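Local coordinates for positive phenol-degradative gene regulator (Ralstonia sp. E2, PDB 5FRZ), which probably activates transcription of phenol-degradation genes as an ATP- and DNA-binding regulator, its N-terminal sensory part, the piece studied here, binding 3,4-dimethylphenol, at residues L113-N118 with G126-E131. Sequence-based numbering, arbitrary orientation.
Sequences LTVDIN and GEFLWE. With 2MP (3,4-dimethylphenol), chain D.
V115 and F128 meet obliquely: CG2 of V115 lies 3.5 Å from CZ of F128. V115 has CG1 anti to its N (chi1 175°), which leaves CG2 as the branch directed at the ring. One face of the F128 ring is covered by the methyl C8 of 3,4-dimethylphenol, 3.2 Å above the plane over the ring centre, a CH-pi arrangement. Two residues on, W130 NE1 donates to the phenol O1 (2.8 Å, 144° at the hydrogen), which lies near the indole plane. F128 and W130 present one side of strand 123-131 to the bound phenol, while L95 of helix 91-104 packs on F128. The strands form an antiparallel hairpin at the edge of a four-stranded sheet, with a classic beta bulge: L113 and T114 both face E127. E127 O accepts from L113 N at 2.9 Å, the donor standing 29° off the carbonyl plane, and only weakly from T114 N; E127 N returns a nearly straight bond to T114 O (3.0 Å). On the other sheet face, CG2 of T114 crosses the extended E127 chain at a slant, 3.9 Å from CD. L113 crosses both E127 and L129 at about right angles, its CD2 reaching L129 CG at 3.6 Å.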
loop_
_atom_site.group_PDB
_atom_site.type_symbol
_atom_site.label_atom_id
_atom_site.label_comp_id
_atom_site.label_asym_id
_atom_site.label_seq_id
_atom_site.Cartn_x
_atom_site.Cartn_y
_atom_site.Cartn_z
ATOM N N LEU A 113 18.823 -1.296 19.485
ATOM C CA LEU A 113 20.162 -1.149 20.048
ATOM C C LEU A 113 19.994 -0.731 21.496
ATOM O O LEU A 113 20.204 -1.525 22.413
ATOM C CB LEU A 113 20.994 -0.115 19.284
ATOM C CG LEU A 113 21.186 -0.337 17.783
ATOM C CD1 LEU A 113 21.945 0.822 17.177
ATOM C CD2 LEU A 113 21.899 -1.653 17.486
ATOM N N THR A 114 19.573 0.514 21.697
ATOM C CA THR A 114 19.300 1.008 23.035
ATOM C C THR A 114 17.954 1.745 23.078
ATOM O O THR A 114 17.608 2.509 22.172
ATOM C CB THR A 114 20.439 1.925 23.526
ATOM O OG1 THR A 114 20.099 2.478 24.802
ATOM C CG2 THR A 114 20.695 3.058 22.529
ATOM N N VAL A 115 17.173 1.483 24.117
ATOM C CA VAL A 115 15.888 2.148 24.265
ATOM C C VAL A 115 15.743 2.664 25.673
ATOM O O VAL A 115 15.859 1.919 26.643
ATOM C CB VAL A 115 14.702 1.228 23.936
ATOM C CG1 VAL A 115 13.383 1.939 24.223
ATOM C CG2 VAL A 115 14.760 0.803 22.481
ATOM N N ASP A 116 15.506 3.966 25.755
ATOM C CA ASP A 116 15.317 4.670 26.997
ATOM C C ASP A 116 13.983 5.418 26.829
ATOM O O ASP A 116 13.873 6.323 25.998
ATOM C CB ASP A 116 16.530 5.593 27.251
ATOM C CG ASP A 116 16.302 6.622 28.343
ATOM O OD1 ASP A 116 15.425 6.419 29.209
ATOM O OD2 ASP A 116 17.023 7.653 28.330
ATOM N N ILE A 117 12.956 4.996 27.565
ATOM C CA ILE A 117 11.646 5.637 27.474
ATOM C C ILE A 117 10.929 5.758 28.832
ATOM O O ILE A 117 10.907 4.818 29.623
ATOM C CB ILE A 117 10.726 4.870 26.464
ATOM C CG1 ILE A 117 9.415 5.622 26.213
ATOM C CG2 ILE A 117 10.464 3.430 26.926
ATOM C CD1 ILE A 117 8.431 4.860 25.311
ATOM N N ASN A 118 10.368 6.937 29.094
ATOM C CA ASN A 118 9.396 7.142 30.173
ATOM C C ASN A 118 8.299 8.044 29.663
ATOM O O ASN A 118 8.505 9.238 29.480
ATOM C CB ASN A 118 10.019 7.759 31.439
ATOM C CG ASN A 118 9.006 7.880 32.595
ATOM O OD1 ASN A 118 8.165 8.794 32.632
ATOM N ND2 ASN A 118 9.070 6.936 33.526
ATOM N N GLY A 126 15.927 6.622 21.557
ATOM C CA GLY A 126 15.913 5.286 20.967
ATOM C C GLY A 126 16.709 5.106 19.678
ATOM O O GLY A 126 16.595 5.908 18.743
ATOM N N GLU A 127 17.529 4.057 19.636
ATOM C CA GLU A 127 18.311 3.723 18.448
ATOM C C GLU A 127 17.948 2.319 17.979
ATOM O O GLU A 127 17.855 1.395 18.789
ATOM C CB GLU A 127 19.820 3.818 18.723
ATOM C CG GLU A 127 20.277 5.208 19.191
ATOM C CD GLU A 127 21.782 5.305 19.484
ATOM O OE1 GLU A 127 22.533 4.370 19.125
ATOM O OE2 GLU A 127 22.206 6.333 20.070
ATOM N N PHE A 128 17.739 2.156 16.675
ATOM C CA PHE A 128 17.328 0.857 16.149
ATOM C C PHE A 128 18.059 0.476 14.864
ATOM O O PHE A 128 18.511 1.347 14.109
ATOM C CB PHE A 128 15.813 0.848 15.900
ATOM C CG PHE A 128 15.000 1.227 17.111
ATOM C CD1 PHE A 128 14.863 2.557 17.488
ATOM C CD2 PHE A 128 14.368 0.257 17.869
ATOM C CE1 PHE A 128 14.134 2.909 18.612
ATOM C CE2 PHE A 128 13.632 0.606 18.995
ATOM C CZ PHE A 128 13.516 1.930 19.359
ATOM N N LEU A 129 18.160 -0.836 14.626
ATOM C CA LEU A 129 18.580 -1.379 13.333
ATOM C C LEU A 129 17.365 -1.718 12.472
ATOM O O LEU A 129 16.382 -2.259 12.964
ATOM C CB LEU A 129 19.437 -2.637 13.516
ATOM C CG LEU A 129 20.824 -2.501 14.151
ATOM C CD1 LEU A 129 21.539 -3.860 14.221
ATOM C CD2 LEU A 129 21.669 -1.514 13.368
ATOM N N TRP A 130 17.449 -1.396 11.191
ATOM C CA TRP A 130 16.466 -1.825 10.211
ATOM C C TRP A 130 17.128 -2.779 9.243
ATOM O O TRP A 130 18.112 -2.427 8.582
ATOM C CB TRP A 130 15.901 -0.645 9.439
ATOM C CG TRP A 130 14.727 0.038 10.093
ATOM C CD1 TRP A 130 13.945 -0.436 11.108
ATOM C CD2 TRP A 130 14.217 1.321 9.755
ATOM N NE1 TRP A 130 12.967 0.487 11.424
ATOM C CE2 TRP A 130 13.115 1.574 10.599
ATOM C CE3 TRP A 130 14.580 2.285 8.811
ATOM C CZ2 TRP A 130 12.373 2.748 10.520
ATOM C CZ3 TRP A 130 13.839 3.461 8.743
ATOM C CH2 TRP A 130 12.758 3.679 9.593
ATOM N N GLU A 131 16.587 -3.986 9.164
ATOM C CA GLU A 131 17.076 -4.966 8.211
ATOM C C GLU A 131 15.969 -5.332 7.239
ATOM O O GLU A 131 14.803 -5.424 7.625
ATOM C CB GLU A 131 17.598 -6.193 8.944
ATOM C CG GLU A 131 18.874 -5.898 9.722
ATOM C CD GLU A 131 19.393 -7.098 10.478
ATOM O OE1 GLU A 131 20.082 -7.935 9.853
ATOM O OE2 GLU A 131 19.115 -7.204 11.695
HETATM O O1 2MP D . 10.375 0.345 12.451
HETATM C C1 2MP D . 9.974 1.015 13.610
HETATM C C2 2MP D . 8.630 1.271 13.879
HETATM C C3 2MP D . 8.263 1.944 15.039
HETATM C C4 2MP D . 9.259 2.345 15.913
HETATM C C5 2MP D . 10.579 2.075 15.628
HETATM C C6 2MP D . 10.962 1.411 14.480
HETATM C C7 2MP D . 8.946 3.085 17.203
HETATM C C8 2MP D . 11.632 2.524 16.585
#